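Local coordinates for protein MGS-M4 (PDB 4Q3M) that is probably an oxidoreductase of the aldo-keto reductase family, built as an alpha/beta (TIM) barrel, whose substrate is unknown, at residues Pro13-Gly18 / Gly37-Ile42; Lys73-Asp78 / Leu104-Lys109; Asp98-Tyr103 / Gly128-Ile133. One frame throughout, in Å; residues are numbered along the deposited sequence.

Contact 1: Pro13-Gly18 / Gly37-Ile42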
loop_
_atom_site.group_PDB
_atom_site.type_symbol
_atom_site.label_atom_id
_atom_site.label_comp_id
_atom_site.label_asym_id
_atom_site.label_seq_id
_atom_site.Cartn_x
_atom_site.Cartn_y
_atom_site.Cartn_z
ATOM N N PRO A 13 -0.976 -1.419 27.551
ATOM C CA PRO A 13 -1.248 -2.860 27.489
ATOM C C PRO A 13 -1.084 -3.399 26.072
ATOM O O PRO A 13 -1.756 -2.926 25.154
ATOM C CB PRO A 13 -2.701 -2.961 27.956
ATOM C CG PRO A 13 -2.876 -1.786 28.854
ATOM C CD PRO A 13 -2.049 -0.686 28.243
ATOM N N ILE A 14 -0.195 -4.372 25.905
ATOM C CA ILE A 14 0.175 -4.864 24.581
ATOM C C ILE A 14 -1.001 -5.530 23.868
ATOM O O ILE A 14 -0.983 -5.697 22.648
ATOM C CB ILE A 14 1.360 -5.854 24.665
ATOM C CG1 ILE A 14 2.109 -5.916 23.331
ATOM C CG2 ILE A 14 0.889 -7.231 25.109
ATOM C CD1 ILE A 14 3.353 -6.772 23.367
ATOM N N ILE A 15 -2.026 -5.901 24.629
ATOM C CA ILE A 15 -3.247 -6.433 24.042
ATOM C C ILE A 15 -4.435 -5.565 24.448
ATOM O O ILE A 15 -4.434 -4.954 25.517
ATOM C CB ILE A 15 -3.496 -7.901 24.459
ATOM C CG1 ILE A 15 -4.539 -8.550 23.543
ATOM C CG2 ILE A 15 -3.908 -7.995 25.923
ATOM C CD1 ILE A 15 -4.867 -9.975 23.908
ATOM N N GLY A 16 -5.437 -5.497 23.579
ATOM C CA GLY A 16 -6.631 -4.723 23.853
ATOM C C GLY A 16 -7.801 -5.171 23.002
ATOM O O GLY A 16 -7.623 -5.866 22.004
ATOM N N LEU A 17 -9.003 -4.773 23.402
ATOM C CA LEU A 17 -10.201 -5.117 22.649
ATOM C C LEU A 17 -10.430 -4.144 21.500
ATOM O O LEU A 17 -10.406 -2.928 21.687
ATOM C CB LEU A 17 -11.429 -5.136 23.561
ATOM C CG LEU A 17 -12.757 -5.346 22.830
ATOM C CD1 LEU A 17 -12.803 -6.722 22.181
ATOM C CD2 LEU A 17 -13.937 -5.145 23.767
ATOM N N GLY A 18 -10.646 -4.689 20.309
ATOM C CA GLY A 18 -10.994 -3.879 19.159
ATOM C C GLY A 18 -12.498 -3.727 19.053
ATOM O O GLY A 18 -13.243 -4.684 19.262
ATOM N N GLY A 37 -12.874 -10.196 31.563
ATOM C CA GLY A 37 -11.965 -11.246 31.142
ATOM C C GLY A 37 -10.512 -10.952 31.466
ATOM O O GLY A 37 -9.684 -11.861 31.509
ATOM N N GLY A 38 -10.200 -9.680 31.689
ATOM C CA GLY A 38 -8.849 -9.285 32.043
ATOM C C GLY A 38 -8.294 -8.161 31.190
ATOM O O GLY A 38 -7.187 -7.679 31.436
ATOM N N TYR A 39 -9.056 -7.746 30.182
ATOM C CA TYR A 39 -8.648 -6.644 29.319
ATOM C C TYR A 39 -8.522 -5.343 30.104
ATOM O O TYR A 39 -9.366 -5.033 30.942
ATOM C CB TYR A 39 -9.642 -6.452 28.171
ATOM C CG TYR A 39 -9.551 -7.483 27.067
ATOM C CD1 TYR A 39 -10.057 -8.764 27.240
ATOM C CD2 TYR A 39 -8.975 -7.167 25.842
ATOM C CE1 TYR A 39 -9.988 -9.703 26.231
ATOM C CE2 TYR A 39 -8.899 -8.102 24.826
ATOM C CZ TYR A 39 -9.405 -9.369 25.027
ATOM O OH TYR A 39 -9.332 -10.305 24.021
ATOM N N ARG A 40 -7.462 -4.592 29.831
ATOM C CA ARG A 40 -7.281 -3.272 30.423
ATOM C C ARG A 40 -6.981 -2.253 29.331
ATOM O O ARG A 40 -6.416 -1.190 29.590
ATOM C CB ARG A 40 -6.163 -3.291 31.467
ATOM C CG ARG A 40 -6.500 -4.084 32.721
ATOM C CD ARG A 40 -7.753 -3.543 33.393
ATOM N NE ARG A 40 -8.062 -4.244 34.637
ATOM C CZ ARG A 40 -8.824 -5.331 34.713
ATOM N NH1 ARG A 40 -9.359 -5.847 33.615
ATOM N NH2 ARG A 40 -9.052 -5.902 35.888
ATOM N N HIS A 41 -7.371 -2.591 28.107
ATOM C CA HIS A 41 -7.125 -1.742 26.949
ATOM C C HIS A 41 -8.306 -1.808 25.984
ATOM O O HIS A 41 -8.666 -2.880 25.502
ATOM C CB HIS A 41 -5.829 -2.164 26.250
ATOM C CG HIS A 41 -5.516 -1.380 25.013
ATOM N ND1 HIS A 41 -4.625 -1.825 24.060
ATOM C CD2 HIS A 41 -5.965 -0.179 24.577
ATOM C CE1 HIS A 41 -4.543 -0.936 23.087
ATOM N NE2 HIS A 41 -5.347 0.072 23.375
ATOM N N ILE A 42 -8.909 -0.655 25.715
ATOM C CA ILE A 42 -10.041 -0.574 24.798
ATOM C C ILE A 42 -9.733 0.381 23.649
ATOM O O ILE A 42 -9.277 1.504 23.869
ATOM C CB ILE A 42 -11.322 -0.109 25.519
ATOM C CG1 ILE A 42 -11.582 -0.963 26.762
ATOM C CG2 ILE A 42 -12.514 -0.162 24.575
ATOM C CD1 ILE A 42 -11.931 -2.402 26.454
#
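With CG anti to its backbone N (chi1 178°), His41 lays its imidazole along the backbone from Pro13 to Gly16, whereas Tyr39 has CG anti to the carbonyl carbon (chi1 -75°), which brings the CD2-CE2 side of its ring against the Gly16-Leu17 peptide. His41 ND1 makes two long, weak hydrogen bonds, to Pro13 O at 3.3 Å and to Ile15 O at 3.5 Å, the latter oxygen lying at the ring edge. The Pro13 ring packs on the histidine stem, CB to CB of His41 3.7 Å. Gly16 suits this site, since a side chain there would point at the imidazole. Leu17 N to His41 O at 2.8 Å and a further backbone bond between Leu17 and Asp43 make the parallel bridge of Leu17 with Ile42. Leu17 CB meets Tyr39 CD2 at 3.9 Å and Ile42 CD1 at 4.0 Å. Tyr39 OH is held by Ile237 O of helix 234-241. Ala34 and Val31 of helix 26-37, which ends in a Schellman motif at Gly38, cover Leu17, Tyr39 and Ile42, while His41 meets Phe69 and Thr71 of strand 69-74; the contact closes the beta-alpha-beta unit of strand 17-18, helix 26-37 and strand 41-43.

Contact 2: Lys73-Asp78 / Leu104-Lys109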
loop_
_atom_site.group_PDB
_atom_site.type_symbol
_atom_site.label_atom_id
_atom_site.label_comp_id
_atom_site.label_asym_id
_atom_site.label_seq_id
_atom_site.Cartn_x
_atom_site.Cartn_y
_atom_site.Cartn_z
ATOM N N LYS A 73 -9.909 7.744 18.122
ATOM C CA LYS A 73 -9.249 8.322 16.961
ATOM C C LYS A 73 -10.024 9.502 16.402
ATOM O O LYS A 73 -11.231 9.624 16.604
ATOM C CB LYS A 73 -9.066 7.265 15.873
ATOM C CG LYS A 73 -8.564 5.932 16.392
ATOM C CD LYS A 73 -8.376 4.930 15.272
ATOM C CE LYS A 73 -8.058 3.552 15.828
ATOM N NZ LYS A 73 -9.223 2.951 16.537
ATOM N N LEU A 74 -9.314 10.363 15.687
ATOM C CA LEU A 74 -9.931 11.516 15.061
ATOM C C LEU A 74 -10.218 11.197 13.594
ATOM O O LEU A 74 -9.327 10.755 12.871
ATOM C CB LEU A 74 -9.021 12.731 15.164
ATOM C CG LEU A 74 -9.452 13.821 14.196
ATOM C CD1 LEU A 74 -10.432 14.709 14.913
ATOM C CD2 LEU A 74 -8.293 14.597 13.672
ATOM N N TRP A 75 -11.452 11.423 13.154
ATOM C CA TRP A 75 -11.844 11.053 11.796
ATOM C C TRP A 75 -11.388 12.077 10.753
ATOM O O TRP A 75 -11.144 13.241 11.074
ATOM C CB TRP A 75 -13.360 10.855 11.722
ATOM C CG TRP A 75 -13.841 10.337 10.402
ATOM C CD1 TRP A 75 -14.729 10.939 9.562
ATOM C CD2 TRP A 75 -13.446 9.116 9.762
ATOM N NE1 TRP A 75 -14.920 10.166 8.442
ATOM C CE2 TRP A 75 -14.143 9.042 8.540
ATOM C CE3 TRP A 75 -12.573 8.077 10.104
ATOM C CZ2 TRP A 75 -13.996 7.972 7.660
ATOM C CZ3 TRP A 75 -12.429 7.016 9.229
ATOM C CH2 TRP A 75 -13.136 6.972 8.022
ATOM N N ASN A 76 -11.280 11.620 9.507
ATOM C CA ASN A 76 -10.765 12.414 8.393
ATOM C C ASN A 76 -11.417 13.785 8.224
ATOM O O ASN A 76 -10.741 14.769 7.926
ATOM C CB ASN A 76 -10.920 11.630 7.087
ATOM C CG ASN A 76 -10.329 10.237 7.168
ATOM O OD1 ASN A 76 -9.868 9.805 8.224
ATOM N ND2 ASN A 76 -10.348 9.520 6.049
ATOM N N THR A 77 -12.731 13.843 8.413
ATOM C CA THR A 77 -13.483 15.072 8.181
ATOM C C THR A 77 -13.178 16.159 9.207
ATOM O O THR A 77 -13.492 17.330 8.990
ATOM C CB THR A 77 -15.002 14.808 8.191
ATOM O OG1 THR A 77 -15.399 14.332 9.483
ATOM C CG2 THR A 77 -15.373 13.777 7.137
ATOM N N ASP A 78 -12.564 15.776 10.322
ATOM C CA ASP A 78 -12.316 16.718 11.406
ATOM C C ASP A 78 -10.863 17.186 11.467
ATOM O O ASP A 78 -10.472 17.874 12.411
ATOM C CB ASP A 78 -12.701 16.092 12.747
ATOM C CG ASP A 78 -14.189 15.861 12.885
ATOM O OD1 ASP A 78 -14.974 16.647 12.315
ATOM O OD2 ASP A 78 -14.573 14.888 13.570
ATOM N N LEU A 104 -5.351 9.175 18.220
ATOM C CA LEU A 104 -4.700 8.912 16.940
ATOM C C LEU A 104 -5.345 9.657 15.776
ATOM O O LEU A 104 -6.553 9.892 15.766
ATOM C CB LEU A 104 -4.715 7.410 16.638
ATOM C CG LEU A 104 -4.118 6.448 17.665
ATOM C CD1 LEU A 104 -4.328 5.008 17.219
ATOM C CD2 LEU A 104 -2.643 6.731 17.879
ATOM N N ILE A 105 -4.524 10.025 14.797
ATOM C CA ILE A 105 -5.026 10.478 13.507
ATOM C C ILE A 105 -5.369 9.238 12.690
ATOM O O ILE A 105 -4.501 8.411 12.418
ATOM C CB ILE A 105 -4.000 11.346 12.753
ATOM C CG1 ILE A 105 -3.539 12.515 13.629
ATOM C CG2 ILE A 105 -4.589 11.854 11.446
ATOM C CD1 ILE A 105 -2.517 13.414 12.966
ATOM N N HIS A 106 -6.637 9.109 12.310
ATOM C CA HIS A 106 -7.144 7.867 11.732
ATOM C C HIS A 106 -6.542 7.552 10.361
ATOM O O HIS A 106 -6.132 6.421 10.104
ATOM C CB HIS A 106 -8.669 7.922 11.629
ATOM C CG HIS A 106 -9.330 6.583 11.722
ATOM N ND1 HIS A 106 -10.590 6.411 12.257
ATOM C CD2 HIS A 106 -8.907 5.350 11.355
ATOM C CE1 HIS A 106 -10.913 5.132 12.212
ATOM N NE2 HIS A 106 -9.910 4.466 11.669
ATOM N N TRP A 107 -6.494 8.553 9.488
ATOM C CA TRP A 107 -5.938 8.375 8.148
ATOM C C TRP A 107 -5.088 9.572 7.732
ATOM O O TRP A 107 -5.217 10.662 8.288
ATOM C CB TRP A 107 -7.054 8.160 7.121
ATOM C CG TRP A 107 -7.859 6.911 7.321
ATOM C CD1 TRP A 107 -8.987 6.776 8.077
ATOM C CD2 TRP A 107 -7.612 5.626 6.737
ATOM N NE1 TRP A 107 -9.453 5.485 8.008
ATOM C CE2 TRP A 107 -8.626 4.759 7.191
ATOM C CE3 TRP A 107 -6.630 5.124 5.877
ATOM C CZ2 TRP A 107 -8.685 3.418 6.817
ATOM C CZ3 TRP A 107 -6.691 3.792 5.506
ATOM C CH2 TRP A 107 -7.711 2.954 5.975
ATOM N N PHE A 108 -4.223 9.363 6.745
ATOM C CA PHE A 108 -3.434 10.452 6.181
ATOM C C PHE A 108 -4.246 11.212 5.139
ATOM O O PHE A 108 -4.795 10.618 4.212
ATOM C CB PHE A 108 -2.139 9.921 5.562
ATOM C CG PHE A 108 -1.263 10.993 4.977
ATOM C CD1 PHE A 108 -0.450 11.764 5.792
ATOM C CD2 PHE A 108 -1.248 11.225 3.611
ATOM C CE1 PHE A 108 0.358 12.749 5.256
ATOM C CE2 PHE A 108 -0.442 12.208 3.070
ATOM C CZ PHE A 108 0.363 12.970 3.892
ATOM N N LYS A 109 -4.324 12.529 5.301
ATOM C CA LYS A 109 -5.091 13.371 4.390
ATOM C C LYS A 109 -4.283 14.588 3.955
ATOM O O LYS A 109 -4.796 15.706 3.926
ATOM C CB LYS A 109 -6.399 13.820 5.048
ATOM C CG LYS A 109 -7.326 12.680 5.444
ATOM C CD LYS A 109 -8.003 12.061 4.231
ATOM C CE LYS A 109 -8.940 13.054 3.559
ATOM N NZ LYS A 109 -9.724 12.425 2.460
HETATM O O HOH W 1 -12.286 8.303 13.936
HETATM O O HOH W 2 -8.121 11.130 10.003
#
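Lys73, His106 and Asn76 bury the most surface here, and the imidazole of His106 is the centrepiece. Over one face lies Lys73 CD, a CH-pi contact 3.8 Å from the centroid of the His106 ring. Toward the opposite face comes the edge of Trp75 in an offset edge-to-face pair, planes 80° apart. The histidine reaches this slot with CG anti to its backbone N (chi1 -151°), and in its ring plane a water lies 3.0 Å from His106 ND1. An alanine in place of His106 would probably open a gap between Lys73 and Trp75 and deprive that water of a partner. Asn76 sets OD1 at the edge of the Trp107 indole, 3.2 Å from Trp107 CD1, while its ND2 bonds to Tyr274 O. A second water accepts the backbone N-H of Trp107 and lies within bonding distance of Leu74 O and Asn76 OD1, more acceptors than its protons can serve at once. In the backbone, Leu74 N bonds to Leu104 O at 2.8 Å and His106 N to Leu74 O. The histidine thus sits in an aromatic cluster with Trp75 and Trp107, beside a lysine salt-bridged to Asp43, consistent with the Asp-Tyr-Lys-His active site of aldo-keto reductases.

Contact 3: Asp98-Tyr103 / Gly128-Ile133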
loop_
_atom_site.group_PDB
_atom_site.type_symbol
_atom_site.label_atom_id
_atom_site.label_comp_id
_atom_site.label_asym_id
_atom_site.label_seq_id
_atom_site.Cartn_x
_atom_site.Cartn_y
_atom_site.Cartn_z
ATOM N N ASP A 98 -12.716 12.574 30.970
ATOM C CA ASP A 98 -12.151 13.883 30.645
ATOM C C ASP A 98 -10.620 13.847 30.624
ATOM O O ASP A 98 -9.959 14.864 30.833
ATOM C CB ASP A 98 -12.674 14.975 31.587
ATOM C CG ASP A 98 -13.883 15.722 31.008
ATOM O OD1 ASP A 98 -14.476 15.263 30.010
ATOM O OD2 ASP A 98 -14.246 16.783 31.554
ATOM N N TYR A 99 -10.076 12.656 30.380
ATOM C CA TYR A 99 -8.723 12.502 29.849
ATOM C C TYR A 99 -8.693 11.208 29.041
ATOM O O TYR A 99 -9.361 10.235 29.392
ATOM C CB TYR A 99 -7.652 12.494 30.951
ATOM C CG TYR A 99 -7.384 11.150 31.604
ATOM C CD1 TYR A 99 -6.434 10.274 31.083
ATOM C CD2 TYR A 99 -8.051 10.773 32.762
ATOM C CE1 TYR A 99 -6.182 9.052 31.680
ATOM C CE2 TYR A 99 -7.802 9.554 33.368
ATOM C CZ TYR A 99 -6.868 8.698 32.824
ATOM O OH TYR A 99 -6.619 7.485 33.427
ATOM N N ILE A 100 -7.929 11.202 27.953
ATOM C CA ILE A 100 -7.840 10.034 27.082
ATOM C C ILE A 100 -6.407 9.512 27.049
ATOM O O ILE A 100 -5.461 10.291 26.974
ATOM C CB ILE A 100 -8.327 10.366 25.655
ATOM C CG1 ILE A 100 -9.839 10.590 25.659
ATOM C CG2 ILE A 100 -7.982 9.252 24.682
ATOM C CD1 ILE A 100 -10.404 11.026 24.329
ATOM N N ASP A 101 -6.251 8.194 27.121
ATOM C CA ASP A 101 -4.928 7.582 27.161
ATOM C C ASP A 101 -4.164 7.775 25.853
ATOM O O ASP A 101 -2.996 8.163 25.860
ATOM C CB ASP A 101 -5.044 6.092 27.485
ATOM C CG ASP A 101 -5.689 5.838 28.834
ATOM O OD1 ASP A 101 -4.964 5.842 29.851
ATOM O OD2 ASP A 101 -6.921 5.637 28.876
ATOM N N LEU A 102 -4.826 7.504 24.732
ATOM C CA LEU A 102 -4.189 7.622 23.426
ATOM C C LEU A 102 -5.140 8.214 22.390
ATOM O O LEU A 102 -6.298 7.811 22.294
ATOM C CB LEU A 102 -3.681 6.257 22.957
ATOM C CG LEU A 102 -2.990 6.179 21.594
ATOM C CD1 LEU A 102 -1.788 7.109 21.539
ATOM C CD2 LEU A 102 -2.576 4.748 21.288
ATOM N N TYR A 103 -4.642 9.174 21.619
ATOM C CA TYR A 103 -5.432 9.800 20.566
ATOM C C TYR A 103 -4.686 9.711 19.238
ATOM O O TYR A 103 -3.529 10.117 19.141
ATOM C CB TYR A 103 -5.741 11.257 20.918
ATOM C CG TYR A 103 -6.944 11.828 20.203
ATOM C CD1 TYR A 103 -8.118 11.096 20.086
ATOM C CD2 TYR A 103 -6.914 13.106 19.663
ATOM C CE1 TYR A 103 -9.224 11.616 19.437
ATOM C CE2 TYR A 103 -8.017 13.635 19.014
ATOM C CZ TYR A 103 -9.169 12.886 18.905
ATOM O OH TYR A 103 -10.267 13.407 18.260
ATOM N N GLY A 128 -2.664 18.120 29.212
ATOM C CA GLY A 128 -2.869 16.925 30.010
ATOM C C GLY A 128 -4.168 16.194 29.733
ATOM O O GLY A 128 -4.618 15.388 30.548
ATOM N N LYS A 129 -4.775 16.468 28.581
ATOM C CA LYS A 129 -6.029 15.820 28.214
ATOM C C LYS A 129 -5.787 14.508 27.469
ATOM O O LYS A 129 -6.661 13.643 27.424
ATOM C CB LYS A 129 -6.893 16.761 27.373
ATOM C CG LYS A 129 -7.439 17.947 28.156
ATOM C CD LYS A 129 -8.335 18.821 27.295
ATOM C CE LYS A 129 -8.903 19.981 28.097
ATOM N NZ LYS A 129 -9.762 20.866 27.263
ATOM N N VAL A 130 -4.604 14.368 26.880
ATOM C CA VAL A 130 -4.184 13.093 26.307
ATOM C C VAL A 130 -2.834 12.669 26.871
ATOM O O VAL A 130 -1.907 13.472 26.964
ATOM C CB VAL A 130 -4.101 13.137 24.766
ATOM C CG1 VAL A 130 -5.470 12.928 24.159
ATOM C CG2 VAL A 130 -3.501 14.445 24.295
ATOM N N LYS A 131 -2.736 11.399 27.250
ATOM C CA LYS A 131 -1.524 10.876 27.864
ATOM C C LYS A 131 -0.527 10.399 26.814
ATOM O O LYS A 131 0.657 10.223 27.103
ATOM C CB LYS A 131 -1.867 9.736 28.823
ATOM C CG LYS A 131 -2.710 10.172 30.009
ATOM C CD LYS A 131 -2.028 11.294 30.775
ATOM C CE LYS A 131 -2.898 11.805 31.911
ATOM N NZ LYS A 131 -2.232 12.910 32.655
ATOM N N ALA A 132 -1.014 10.194 25.595
ATOM C CA ALA A 132 -0.167 9.772 24.487
ATOM C C ALA A 132 -0.803 10.143 23.152
ATOM O O ALA A 132 -2.015 10.018 22.976
ATOM C CB ALA A 132 0.096 8.276 24.555
ATOM N N ILE A 133 0.018 10.604 22.214
ATOM C CA ILE A 133 -0.470 10.977 20.891
ATOM C C ILE A 133 0.263 10.208 19.799
ATOM O O ILE A 133 1.457 9.933 19.912
ATOM C CB ILE A 133 -0.321 12.491 20.637
ATOM C CG1 ILE A 133 1.111 12.946 20.926
ATOM C CG2 ILE A 133 -1.304 13.273 21.494
ATOM C CD1 ILE A 133 1.353 14.413 20.652
#
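Ile100 and Val130 face each other in a single bridge, on the approach to strands 102-105 and 133-136. Among the backbone hydrogen bonds, Ile100 N reaches Lys129 O at 2.8 Å, nearly straight at 171°, and Ile100 O receives Lys131 N at 3.0 Å, so that Ile100 brackets Val130. Asp101 and Lys131 then adopt helix-like backbone angles, and pairing resumes with Tyr103 N to Ala132 O at 3.1 Å. CA-H...O contacts run alongside these bonds, from Tyr99 CA to Lys129 O, Val130 CA to Ile100 O and Leu102 CA to Ala132 O. Apolar packing falls into two groups. Val130 CG1 lies 3.7 Å from Tyr103 CB; it also touches Ile100. Leu102 CD1 lies 3.7 Å from Ala132 CB. At the Tyr99 end, the tyrosine holds CG between its backbone N and carbonyl carbon (chi1 85°), and its side chain and that of Lys131 cross at about a right angle, Lys131 CG 3.9 Å from Tyr99 CD1; the lysine ammonium is too distant for more than a weak cation-pi attraction. The Asp101 carboxylate is satisfied outside the pair, by hydrogen bonds from Val70 N and with Tyr10 OH and by a salt bridge to Arg65. Phe88 of helix 81-94 and Leu124 of helix 111-126 pack on Val130, while the N-terminal hairpin lies near through Tyr10 and Asn8, an arrangement characteristic of the N-terminal end of the aldo-keto reductase barrel, which such a hairpin closes.

All three contacts are predominantly buried and join neighbouring parts of one parallel barrel, and their chemistry differs with the end of the barrel they occupy. Contacts 1 and 3 lie near where strands begin, and each has one segment just after a helix that ends in a Schellman motif. Contact 3 relies mainly on backbone bonds and apolar packing; contact 1 packs rings against backbone, with one firm bond between its segments. Contact 2, where strands 69-74 and 102-105 end, is instead aromatic and polar and contains bound water. Contacts 2 and 3 share strand 102-105 and touch, Leu74 CB lying 3.4 Å from Tyr103 OH. Contact 1 stands apart from contact 2, their centres about 22 Å from each other across the chain's centre.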